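Oxidoreductase YdhF (Escherichia coli, PDB 1OG6) probably acts as an NADPH-dependent oxidoreductase of the aldo-keto reductase family, holding its cofactor on an alpha/beta barrel. Local coordinates at residues 84-89 with 126-131; 230-235 with 285-290; 247-252 with 278-283. All blocks are in the same frame, centred on the assembly; numbering follows the deposited sequence.

Interaction 1 (84-89 with 126-131). With NAP (NADP nicotinamide-adenine-dinucleotide phosphate), chain F.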
loop_
_atom_site.group_PDB
_atom_site.type_symbol
_atom_site.label_atom_id
_atom_site.label_comp_id
_atom_site.label_asym_id
_atom_site.label_seq_id
_atom_site.Cartn_x
_atom_site.Cartn_y
_atom_site.Cartn_z
ATOM N N CYS C 84 -13.578 -14.519 16.321
ATOM C CA CYS C 84 -12.725 -15.040 17.379
ATOM C C CYS C 84 -11.325 -14.561 17.049
ATOM O O CYS C 84 -11.006 -14.352 15.879
ATOM C CB CYS C 84 -12.746 -16.571 17.394
ATOM S SG CYS C 84 -11.660 -17.344 16.165
ATOM N N GLY C 85 -10.492 -14.382 18.066
ATOM C CA GLY C 85 -9.141 -13.932 17.807
ATOM C C GLY C 85 -8.734 -12.807 18.724
ATOM O O GLY C 85 -7.662 -12.223 18.568
ATOM N N ILE C 86 -9.595 -12.490 19.681
ATOM C CA ILE C 86 -9.293 -11.431 20.632
ATOM C C ILE C 86 -9.362 -11.946 22.077
ATOM O O ILE C 86 -10.125 -12.863 22.395
ATOM C CB ILE C 86 -10.252 -10.219 20.459
ATOM C CG1 ILE C 86 -10.146 -9.672 19.034
ATOM C CG2 ILE C 86 -9.883 -9.110 21.435
ATOM C CD1 ILE C 86 -10.885 -8.373 18.812
ATOM N N ALA C 87 -8.542 -11.359 22.941
ATOM C CA ALA C 87 -8.515 -11.743 24.341
ATOM C C ALA C 87 -8.806 -10.525 25.223
ATOM O O ALA C 87 -7.936 -9.680 25.447
ATOM C CB ALA C 87 -7.166 -12.338 24.684
ATOM N N THR C 88 -10.044 -10.446 25.704
ATOM C CA THR C 88 -10.501 -9.360 26.561
ATOM C C THR C 88 -10.036 -9.598 27.988
ATOM O O THR C 88 -9.710 -10.724 28.352
ATOM C CB THR C 88 -12.045 -9.269 26.530
ATOM O OG1 THR C 88 -12.457 -8.682 25.292
ATOM C CG2 THR C 88 -12.573 -8.431 27.670
ATOM N N THR C 89 -9.985 -8.541 28.792
ATOM C CA THR C 89 -9.572 -8.686 30.180
ATOM C C THR C 89 -10.764 -9.078 31.047
ATOM O O THR C 89 -10.715 -8.981 32.274
ATOM C CB THR C 89 -8.946 -7.395 30.736
ATOM O OG1 THR C 89 -9.824 -6.291 30.495
ATOM C CG2 THR C 89 -7.600 -7.139 30.082
ATOM N N LEU C 126 -15.240 -15.222 11.505
ATOM C CA LEU C 126 -14.370 -14.121 11.147
ATOM C C LEU C 126 -13.210 -13.962 12.135
ATOM O O LEU C 126 -13.433 -13.942 13.349
ATOM C CB LEU C 126 -15.194 -12.830 11.158
ATOM C CG LEU C 126 -15.804 -12.173 9.926
ATOM C CD1 LEU C 126 -16.401 -13.177 8.974
ATOM C CD2 LEU C 126 -16.838 -11.195 10.424
ATOM N N ILE C 127 -11.980 -13.863 11.637
ATOM C CA ILE C 127 -10.863 -13.613 12.541
ATOM C C ILE C 127 -11.122 -12.162 12.966
ATOM O O ILE C 127 -10.849 -11.225 12.223
ATOM C CB ILE C 127 -9.489 -13.698 11.832
ATOM C CG1 ILE C 127 -9.262 -15.108 11.295
ATOM C CG2 ILE C 127 -8.381 -13.319 12.799
ATOM C CD1 ILE C 127 -9.160 -16.149 12.360
ATOM N N HIS C 128 -11.675 -11.998 14.159
ATOM C CA HIS C 128 -12.035 -10.693 14.708
ATOM C C HIS C 128 -11.147 -9.496 14.374
ATOM O O HIS C 128 -11.640 -8.472 13.922
ATOM C CB HIS C 128 -12.149 -10.798 16.229
ATOM C CG HIS C 128 -13.226 -9.942 16.823
ATOM N ND1 HIS C 128 -13.539 -8.692 16.337
ATOM C CD2 HIS C 128 -14.032 -10.144 17.892
ATOM C CE1 HIS C 128 -14.492 -8.158 17.082
ATOM N NE2 HIS C 128 -14.808 -9.019 18.033
ATOM N N ARG C 129 -9.843 -9.614 14.593
ATOM C CA ARG C 129 -8.944 -8.487 14.359
ATOM C C ARG C 129 -7.538 -8.979 13.948
ATOM O O ARG C 129 -7.117 -10.059 14.359
ATOM C CB ARG C 129 -8.914 -7.662 15.657
ATOM C CG ARG C 129 -8.114 -6.382 15.639
ATOM C CD ARG C 129 -8.873 -5.194 15.057
ATOM N NE ARG C 129 -9.999 -4.770 15.885
ATOM C CZ ARG C 129 -10.603 -3.586 15.777
ATOM N NH1 ARG C 129 -10.193 -2.701 14.881
ATOM N NH2 ARG C 129 -11.621 -3.284 16.569
ATOM N N PRO C 130 -6.810 -8.204 13.111
ATOM C CA PRO C 130 -5.457 -8.516 12.617
ATOM C C PRO C 130 -4.367 -8.496 13.698
ATOM O O PRO C 130 -4.134 -7.485 14.364
ATOM C CB PRO C 130 -5.232 -7.457 11.539
ATOM C CG PRO C 130 -5.995 -6.296 12.056
ATOM C CD PRO C 130 -7.284 -6.938 12.524
ATOM N N ASP C 131 -3.669 -9.615 13.831
ATOM C CA ASP C 131 -2.652 -9.774 14.866
ATOM C C ASP C 131 -1.183 -9.728 14.401
ATOM O O ASP C 131 -0.811 -10.384 13.427
ATOM C CB ASP C 131 -2.965 -11.095 15.593
ATOM C CG ASP C 131 -2.009 -11.398 16.715
ATOM O OD1 ASP C 131 -1.694 -10.473 17.494
ATOM O OD2 ASP C 131 -1.590 -12.571 16.824
HETATM P PA NAP F . -24.184 1.641 14.922
HETATM O O1A NAP F . -23.441 2.831 14.771
HETATM O O2A NAP F . -25.081 1.015 13.875
HETATM O O5B NAP F . -25.118 1.752 16.222
HETATM C C5B NAP F . -25.882 2.965 16.388
HETATM C C4B NAP F . -26.080 3.089 17.937
HETATM O O4B NAP F . -26.832 4.358 18.059
HETATM C C3B NAP F . -27.027 2.035 18.568
HETATM O O3B NAP F . -26.415 1.667 19.799
HETATM C C2B NAP F . -28.363 2.712 18.804
HETATM O O2B NAP F . -28.924 2.437 20.086
HETATM C C1B NAP F . -28.090 4.238 18.663
HETATM N N9A NAP F . -29.113 4.858 17.835
HETATM C C8A NAP F . -29.713 4.450 16.657
HETATM N N7A NAP F . -30.618 5.289 16.188
HETATM C C5A NAP F . -30.607 6.315 17.124
HETATM C C6A NAP F . -31.361 7.502 17.172
HETATM N N6A NAP F . -32.290 7.911 16.286
HETATM N N1A NAP F . -31.129 8.364 18.259
HETATM N N3A NAP F . -29.426 6.881 19.226
HETATM C C4A NAP F . -29.674 6.048 18.145
HETATM O O3 NAP F . -23.174 0.476 15.305
HETATM P PN NAP F . -22.724 -0.121 16.692
HETATM O O1N NAP F . -21.389 0.117 17.252
HETATM O O2N NAP F . -23.585 -1.279 17.083
HETATM O O5D NAP F . -21.828 -1.130 15.791
HETATM C C5D NAP F . -22.317 -1.797 14.562
HETATM C C4D NAP F . -22.289 -3.312 14.692
HETATM O O4D NAP F . -21.067 -3.906 14.181
HETATM C C3D NAP F . -22.510 -3.933 16.119
HETATM O O3D NAP F . -23.876 -4.302 16.335
HETATM O O2D NAP F . -22.154 -6.400 16.095
HETATM C C1D NAP F . -20.557 -4.925 15.096
HETATM N N1N NAP F . -19.155 -4.548 15.513
HETATM C C2N NAP F . -18.018 -5.138 14.899
HETATM C C3N NAP F . -16.746 -4.775 15.343
HETATM C C7N NAP F . -15.521 -5.416 14.677
HETATM O O7N NAP F . -14.445 -5.075 15.097
HETATM N N7N NAP F . -15.645 -6.283 13.708
HETATM C C4N NAP F . -16.560 -3.803 16.427
HETATM C C5N NAP F . -17.724 -3.229 17.016
HETATM C C6N NAP F . -19.034 -3.586 16.577
HETATM P P2B NAP F . -30.507 2.231 20.356
HETATM O O1X NAP F . -31.397 1.080 19.898
HETATM O O2X NAP F . -30.880 3.047 21.571
HETATM O O3X NAP F . -29.929 1.111 21.194
#
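C84 and H128 are joined through the backbone: H128 N donates to C84 O over 3.0 Å. The return bond, from C84 N to L126 O, is less certain because the position of that oxygen is in doubt. Between the two, I127 CA offers a CA-H...O contact to C84 O at 3.4 Å. This is parallel pairing, with C84 and I127 directing their side chains to the same side of the sheet, where I106 of helix 103-116 covers both.

These are neighbouring strands of the (beta/alpha)8 barrel, met at their C-terminal ends, where the family places cofactor and active site. Past C84 the chain parts from 126-131, and G85 and A87 bond instead to I100 and H98 at strand 98-99. At G85 a CB would jam against C84 O and crowd I127 CG2, so the backbone calls for glycine.

Apolar contact takes over at I86. Its CG1, anti to the carbonyl carbon (chi1 -58°), is set beside H128 CB, and CD1 lies over one face of the imidazole, displaced toward the rim, 3.6 Å from the H128 ring centroid in a CH-pi contact. The same methyl reaches R129 CB at 3.8 Å.

Toward the cofactor the contacts are looser. The carboxamide O7N of NADP lies in the imidazole plane, at the ring edge, 3.7 Å from H128 CE1. H128 also neighbours Y55, by similarity the proton donor.

Interaction 2 (230-235 with 285-290)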
loop_
_atom_site.group_PDB
_atom_site.type_symbol
_atom_site.label_atom_id
_atom_site.label_comp_id
_atom_site.label_asym_id
_atom_site.label_seq_id
_atom_site.Cartn_x
_atom_site.Cartn_y
_atom_site.Cartn_z
ATOM N N LEU C 230 -27.389 16.155 6.249
ATOM C CA LEU C 230 -28.197 14.953 6.171
ATOM C C LEU C 230 -29.675 15.301 6.219
ATOM O O LEU C 230 -30.463 14.759 5.454
ATOM C CB LEU C 230 -27.848 14.008 7.312
ATOM C CG LEU C 230 -26.485 13.335 7.186
ATOM C CD1 LEU C 230 -26.239 12.474 8.399
ATOM C CD2 LEU C 230 -26.436 12.495 5.932
ATOM N N ALA C 231 -30.055 16.211 7.107
ATOM C CA ALA C 231 -31.456 16.606 7.217
ATOM C C ALA C 231 -31.954 17.198 5.907
ATOM O O ALA C 231 -33.076 16.915 5.486
ATOM C CB ALA C 231 -31.631 17.604 8.329
ATOM N N VAL C 232 -31.121 18.025 5.270
ATOM C CA VAL C 232 -31.479 18.643 3.997
ATOM C C VAL C 232 -31.748 17.547 2.991
ATOM O O VAL C 232 -32.860 17.435 2.465
ATOM C CB VAL C 232 -30.349 19.507 3.438
ATOM C CG1 VAL C 232 -30.687 19.953 2.040
ATOM C CG2 VAL C 232 -30.133 20.704 4.316
ATOM N N VAL C 233 -30.730 16.732 2.724
ATOM C CA VAL C 233 -30.885 15.644 1.767
ATOM C C VAL C 233 -32.091 14.771 2.131
ATOM O O VAL C 233 -32.819 14.317 1.252
ATOM C CB VAL C 233 -29.612 14.761 1.699
ATOM C CG1 VAL C 233 -29.837 13.606 0.755
ATOM C CG2 VAL C 233 -28.431 15.578 1.219
ATOM N N ALA C 234 -32.308 14.556 3.426
ATOM C CA ALA C 234 -33.416 13.731 3.888
ATOM C C ALA C 234 -34.718 14.212 3.282
ATOM O O ALA C 234 -35.576 13.414 2.928
ATOM C CB ALA C 234 -33.503 13.767 5.395
ATOM N N GLU C 235 -34.860 15.525 3.154
ATOM C CA GLU C 235 -36.073 16.099 2.591
ATOM C C GLU C 235 -36.110 15.885 1.090
ATOM O O GLU C 235 -37.178 15.690 0.518
ATOM C CB GLU C 235 -36.147 17.591 2.901
ATOM C CG GLU C 235 -37.425 18.245 2.419
ATOM C CD GLU C 235 -37.396 19.754 2.559
ATOM O OE1 GLU C 235 -37.360 20.242 3.707
ATOM O OE2 GLU C 235 -37.404 20.452 1.519
ATOM N N TRP C 285 -24.312 12.543 -2.643
ATOM C CA TRP C 285 -23.320 11.720 -1.977
ATOM C C TRP C 285 -22.099 12.553 -1.570
ATOM O O TRP C 285 -21.627 12.475 -0.435
ATOM C CB TRP C 285 -22.892 10.592 -2.914
ATOM C CG TRP C 285 -22.117 9.546 -2.236
ATOM C CD1 TRP C 285 -22.605 8.420 -1.638
ATOM C CD2 TRP C 285 -20.710 9.559 -1.991
ATOM N NE1 TRP C 285 -21.586 7.733 -1.029
ATOM C CE2 TRP C 285 -20.410 8.411 -1.231
ATOM C CE3 TRP C 285 -19.671 10.432 -2.336
ATOM C CZ2 TRP C 285 -19.110 8.114 -0.808
ATOM C CZ3 TRP C 285 -18.380 10.139 -1.915
ATOM C CH2 TRP C 285 -18.111 8.990 -1.160
ATOM N N PHE C 286 -21.591 13.348 -2.504
ATOM C CA PHE C 286 -20.430 14.192 -2.258
ATOM C C PHE C 286 -20.770 15.350 -1.347
ATOM O O PHE C 286 -19.908 15.901 -0.677
ATOM C CB PHE C 286 -19.873 14.718 -3.582
ATOM C CG PHE C 286 -19.205 13.657 -4.405
ATOM C CD1 PHE C 286 -19.933 12.898 -5.310
ATOM C CD2 PHE C 286 -17.858 13.348 -4.201
ATOM C CE1 PHE C 286 -19.333 11.841 -5.991
ATOM C CE2 PHE C 286 -17.253 12.297 -4.876
ATOM C CZ PHE C 286 -17.988 11.541 -5.768
ATOM N N ARG C 287 -22.044 15.705 -1.331
ATOM C CA ARG C 287 -22.552 16.798 -0.526
ATOM C C ARG C 287 -22.537 16.383 0.948
ATOM O O ARG C 287 -22.301 17.211 1.829
ATOM C CB ARG C 287 -23.973 17.127 -0.992
ATOM C CG ARG C 287 -24.235 18.590 -1.226
ATOM C CD ARG C 287 -25.250 18.808 -2.326
ATOM N NE ARG C 287 -26.548 18.171 -2.091
ATOM C CZ ARG C 287 -27.397 18.478 -1.109
ATOM N NH1 ARG C 287 -27.103 19.423 -0.232
ATOM N NH2 ARG C 287 -28.560 17.850 -1.023
ATOM N N ILE C 288 -22.784 15.098 1.205
ATOM C CA ILE C 288 -22.783 14.550 2.563
ATOM C C ILE C 288 -21.352 14.213 3.011
ATOM O O ILE C 288 -21.043 14.235 4.200
ATOM C CB ILE C 288 -23.649 13.275 2.640
ATOM C CG1 ILE C 288 -25.079 13.608 2.222
ATOM C CG2 ILE C 288 -23.621 12.695 4.040
ATOM C CD1 ILE C 288 -26.021 12.430 2.229
ATOM N N ARG C 289 -20.484 13.895 2.053
ATOM C CA ARG C 289 -19.094 13.578 2.352
ATOM C C ARG C 289 -18.420 14.865 2.786
ATOM O O ARG C 289 -17.687 14.898 3.763
ATOM C CB ARG C 289 -18.382 13.062 1.113
ATOM C CG ARG C 289 -16.982 12.581 1.394
ATOM C CD ARG C 289 -16.063 12.854 0.231
ATOM N NE ARG C 289 -15.630 14.244 0.228
ATOM C CZ ARG C 289 -14.389 14.643 0.494
ATOM N NH1 ARG C 289 -13.440 13.759 0.782
ATOM N NH2 ARG C 289 -14.095 15.933 0.474
ATOM N N LYS C 290 -18.672 15.924 2.027
ATOM C CA LYS C 290 -18.115 17.247 2.292
ATOM C C LYS C 290 -18.541 17.733 3.668
ATOM O O LYS C 290 -17.706 18.095 4.485
ATOM C CB LYS C 290 -18.605 18.220 1.223
ATOM C CG LYS C 290 -18.381 19.677 1.509
ATOM C CD LYS C 290 -16.996 20.114 1.130
ATOM C CE LYS C 290 -16.941 21.629 0.990
ATOM N NZ LYS C 290 -17.783 22.095 -0.147
#
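L230 and I288 form the close-packed half of this contact between two nearly antiparallel helix segments, whose axes come within 10.3 Å and whose directions differ by 162°. The two side chains cross at about a right angle: L230 CD2 rests against I288 CG2 at 3.4 Å and also meets I288 CD1. In I288, CG1 stands anti to the carbonyl carbon (chi1 -59°) and is brought 4.0 Å from V233 CG2. One isoleucine thus receives a methyl from both L230 and V233, a helical turn apart, and all three side chains are buried.

Toward solvent the character changes. R287 extends past V233, the two side chains running in opposite directions, so that V233 CG2 lies by NH2 of the guanidinium, obliquely to its plane. V232, which is exposed, makes the slighter approach: its CG1 is 4.3 Å from R287 NH1, at the edge of the group. The charge itself is answered on the facing helix, where NH1 forms a salt bridge with E229 and NH2 another with E236, which would tend to hold the guanidinium across the helix pair.

Helix 224-237, between the seventh barrel strand (207-209) and its helix 242-251, and helix 282-293, after the last barrel helix, are the additional helices H1 and H2 of the aldo-keto reductase barrel; helix 242-251 packs against both, its V245 touching L230 and I288.

Interaction 3 (247-252 with 278-283)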
loop_
_atom_site.group_PDB
_atom_site.type_symbol
_atom_site.label_atom_id
_atom_site.label_comp_id
_atom_site.label_asym_id
_atom_site.label_seq_id
_atom_site.Cartn_x
_atom_site.Cartn_y
_atom_site.Cartn_z
ATOM N N ASN C 247 -27.446 5.268 6.162
ATOM C CA ASN C 247 -27.499 3.864 5.766
ATOM C C ASN C 247 -27.603 3.750 4.241
ATOM O O ASN C 247 -27.514 2.667 3.692
ATOM C CB ASN C 247 -28.689 3.145 6.454
ATOM C CG ASN C 247 -28.285 2.408 7.763
ATOM O OD1 ASN C 247 -29.048 2.345 8.734
ATOM N ND2 ASN C 247 -27.090 1.839 7.770
ATOM N N ALA C 248 -27.785 4.869 3.549
ATOM C CA ALA C 248 -27.893 4.851 2.084
ATOM C C ALA C 248 -26.587 5.351 1.490
ATOM O O ALA C 248 -26.108 4.835 0.476
ATOM C CB ALA C 248 -29.052 5.732 1.621
ATOM N N TRP C 249 -26.026 6.377 2.128
ATOM C CA TRP C 249 -24.758 6.950 1.710
ATOM C C TRP C 249 -23.776 5.789 1.668
ATOM O O TRP C 249 -22.959 5.677 0.758
ATOM C CB TRP C 249 -24.281 7.975 2.735
ATOM C CG TRP C 249 -22.973 8.601 2.374
ATOM C CD1 TRP C 249 -22.775 9.667 1.546
ATOM C CD2 TRP C 249 -21.674 8.166 2.785
ATOM N NE1 TRP C 249 -21.434 9.920 1.414
ATOM C CE2 TRP C 249 -20.734 9.011 2.164
ATOM C CE3 TRP C 249 -21.211 7.138 3.615
ATOM C CZ2 TRP C 249 -19.357 8.863 2.346
ATOM C CZ3 TRP C 249 -19.842 6.992 3.792
ATOM C CH2 TRP C 249 -18.932 7.850 3.160
ATOM N N VAL C 250 -23.886 4.925 2.674
ATOM C CA VAL C 250 -23.044 3.745 2.818
ATOM C C VAL C 250 -23.459 2.689 1.796
ATOM O O VAL C 250 -22.642 2.109 1.087
ATOM C CB VAL C 250 -23.205 3.131 4.232
ATOM C CG1 VAL C 250 -22.345 1.906 4.363
ATOM C CG2 VAL C 250 -22.830 4.142 5.295
ATOM N N LEU C 251 -24.758 2.459 1.730
ATOM C CA LEU C 251 -25.325 1.462 0.845
ATOM C C LEU C 251 -24.906 1.612 -0.609
ATOM O O LEU C 251 -24.831 0.612 -1.330
ATOM C CB LEU C 251 -26.854 1.516 0.957
ATOM C CG LEU C 251 -27.679 0.239 1.106
ATOM C CD1 LEU C 251 -27.044 -0.712 2.089
ATOM C CD2 LEU C 251 -29.052 0.623 1.568
ATOM N N ARG C 252 -24.610 2.838 -1.046
ATOM C CA ARG C 252 -24.263 3.023 -2.451
ATOM C C ARG C 252 -22.802 3.035 -2.888
ATOM O O ARG C 252 -22.501 3.428 -4.013
ATOM C CB ARG C 252 -24.972 4.256 -3.019
ATOM C CG ARG C 252 -24.199 5.541 -2.989
ATOM C CD ARG C 252 -24.692 6.466 -4.106
ATOM N NE ARG C 252 -24.187 6.064 -5.418
ATOM C CZ ARG C 252 -24.559 6.614 -6.571
ATOM N NH1 ARG C 252 -25.451 7.593 -6.593
ATOM N NH2 ARG C 252 -24.028 6.187 -7.705
ATOM N N LEU C 278 -34.350 4.008 -0.895
ATOM C CA LEU C 278 -33.976 5.376 -1.250
ATOM C C LEU C 278 -32.975 5.389 -2.384
ATOM O O LEU C 278 -32.140 4.493 -2.492
ATOM C CB LEU C 278 -33.369 6.112 -0.052
ATOM C CG LEU C 278 -34.237 6.335 1.180
ATOM C CD1 LEU C 278 -33.486 7.203 2.159
ATOM C CD2 LEU C 278 -35.542 6.991 0.782
ATOM N N LYS C 279 -33.063 6.412 -3.226
ATOM C CA LYS C 279 -32.148 6.542 -4.340
ATOM C C LYS C 279 -31.415 7.872 -4.249
ATOM O O LYS C 279 -31.964 8.924 -4.568
ATOM C CB LYS C 279 -32.915 6.391 -5.657
ATOM C CG LYS C 279 -33.452 4.957 -5.856
ATOM C CD LYS C 279 -34.177 4.744 -7.192
ATOM C CE LYS C 279 -35.584 5.359 -7.215
ATOM N NZ LYS C 279 -36.524 4.732 -6.237
ATOM N N MET C 280 -30.165 7.792 -3.791
ATOM C CA MET C 280 -29.286 8.945 -3.591
ATOM C C MET C 280 -28.427 9.274 -4.808
ATOM O O MET C 280 -27.802 8.384 -5.376
ATOM C CB MET C 280 -28.375 8.672 -2.384
ATOM C CG MET C 280 -27.288 9.719 -2.133
ATOM S SD MET C 280 -26.404 9.469 -0.583
ATOM C CE MET C 280 -27.716 9.674 0.567
ATOM N N THR C 281 -28.386 10.553 -5.188
ATOM C CA THR C 281 -27.601 11.013 -6.336
ATOM C C THR C 281 -26.113 11.159 -6.001
ATOM O O THR C 281 -25.736 11.167 -4.829
ATOM C CB THR C 281 -28.133 12.367 -6.863
ATOM O OG1 THR C 281 -28.159 13.338 -5.810
ATOM C CG2 THR C 281 -29.533 12.203 -7.384
ATOM N N ARG C 282 -25.262 11.269 -7.017
ATOM C CA ARG C 282 -23.832 11.405 -6.756
ATOM C C ARG C 282 -23.523 12.709 -6.040
ATOM O O ARG C 282 -22.742 12.738 -5.098
ATOM C CB ARG C 282 -23.027 11.354 -8.050
ATOM C CG ARG C 282 -23.165 10.055 -8.813
ATOM C CD ARG C 282 -22.295 10.047 -10.071
ATOM N NE ARG C 282 -20.888 9.842 -9.759
ATOM C CZ ARG C 282 -20.251 8.690 -9.918
ATOM N NH1 ARG C 282 -20.890 7.628 -10.394
ATOM N NH2 ARG C 282 -18.972 8.604 -9.590
ATOM N N GLN C 283 -24.140 13.791 -6.491
ATOM C CA GLN C 283 -23.921 15.104 -5.901
ATOM C C GLN C 283 -24.511 15.219 -4.502
ATOM O O GLN C 283 -24.228 16.162 -3.768
ATOM C CB GLN C 283 -24.539 16.159 -6.796
ATOM C CG GLN C 283 -23.594 17.246 -7.188
ATOM C CD GLN C 283 -24.238 18.209 -8.133
ATOM O OE1 GLN C 283 -24.664 17.831 -9.215
ATOM N NE2 GLN C 283 -24.323 19.461 -7.729
#
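M280 reaches across to A248 and W249, resting its thioether on the helix backbone. The sulfur is 3.8 Å from W249 CA, and the terminal methyl CE lies 4.3 Å from A248 CB. CG is anti to the backbone N (chi1 174°), and the chain stays extended to SD before bending at chi3, which brings CE to 4.0 Å from W249 N. Beside the indole, SD is 5.2 Å from the centroid of the W249 five-membered ring and well off its normal, a Met-aromatic contact, with the sulfur oblique to the ring.

The polar part of the contact is slender. R252 NH1 donates to M280 O over 2.8 Å, with the oxygen near the guanidinium plane, but the 127° angle at the hydrogen makes the bond weak. R252 also crosses R282 at about a right angle, bringing R252 NH2 to 4.4 Å from R282 NH1. Such a like-charged pair would be costly if left alone.

In fold terms, the last turn of helix 242-251 and the residue after it are met by the linker leading into helix 282-293, on the periphery of the alpha/beta barrel. T281 is the N-cap of that second helix, and its N-H is bonded to Q284 OE1.

Further out, W285 supports the first shell: its ring stacks with W249, its NE1 bonds to W249 O, and it touches both M280 and R252. The R282 charge is answered across the assembly by salt bridges to D131 and D102 of the third subunit, whose Y99 carbonyl also accepts from R282 NE.

Overall arrangement
Along the chain interaction 1 closes first, on barrel strands 79-87 and 122-127; interactions 2 and 3 follow, with interaction 3 falling between the two segments of interaction 2. The latter two have centres 9 Å apart and share helix 282-293, which sets I288 against M280 and W249, whereas interaction 1 lies about 35 Å and 32 Å from them, centre to centre, on the other side of the chain's centre. One contact thus helps to line the cofactor pocket and two assemble the outer helices. The subunits reconnect them: D131, from 126-131, pairs with R282 of the second subunit, just as R282 here pairs with D131 of the third.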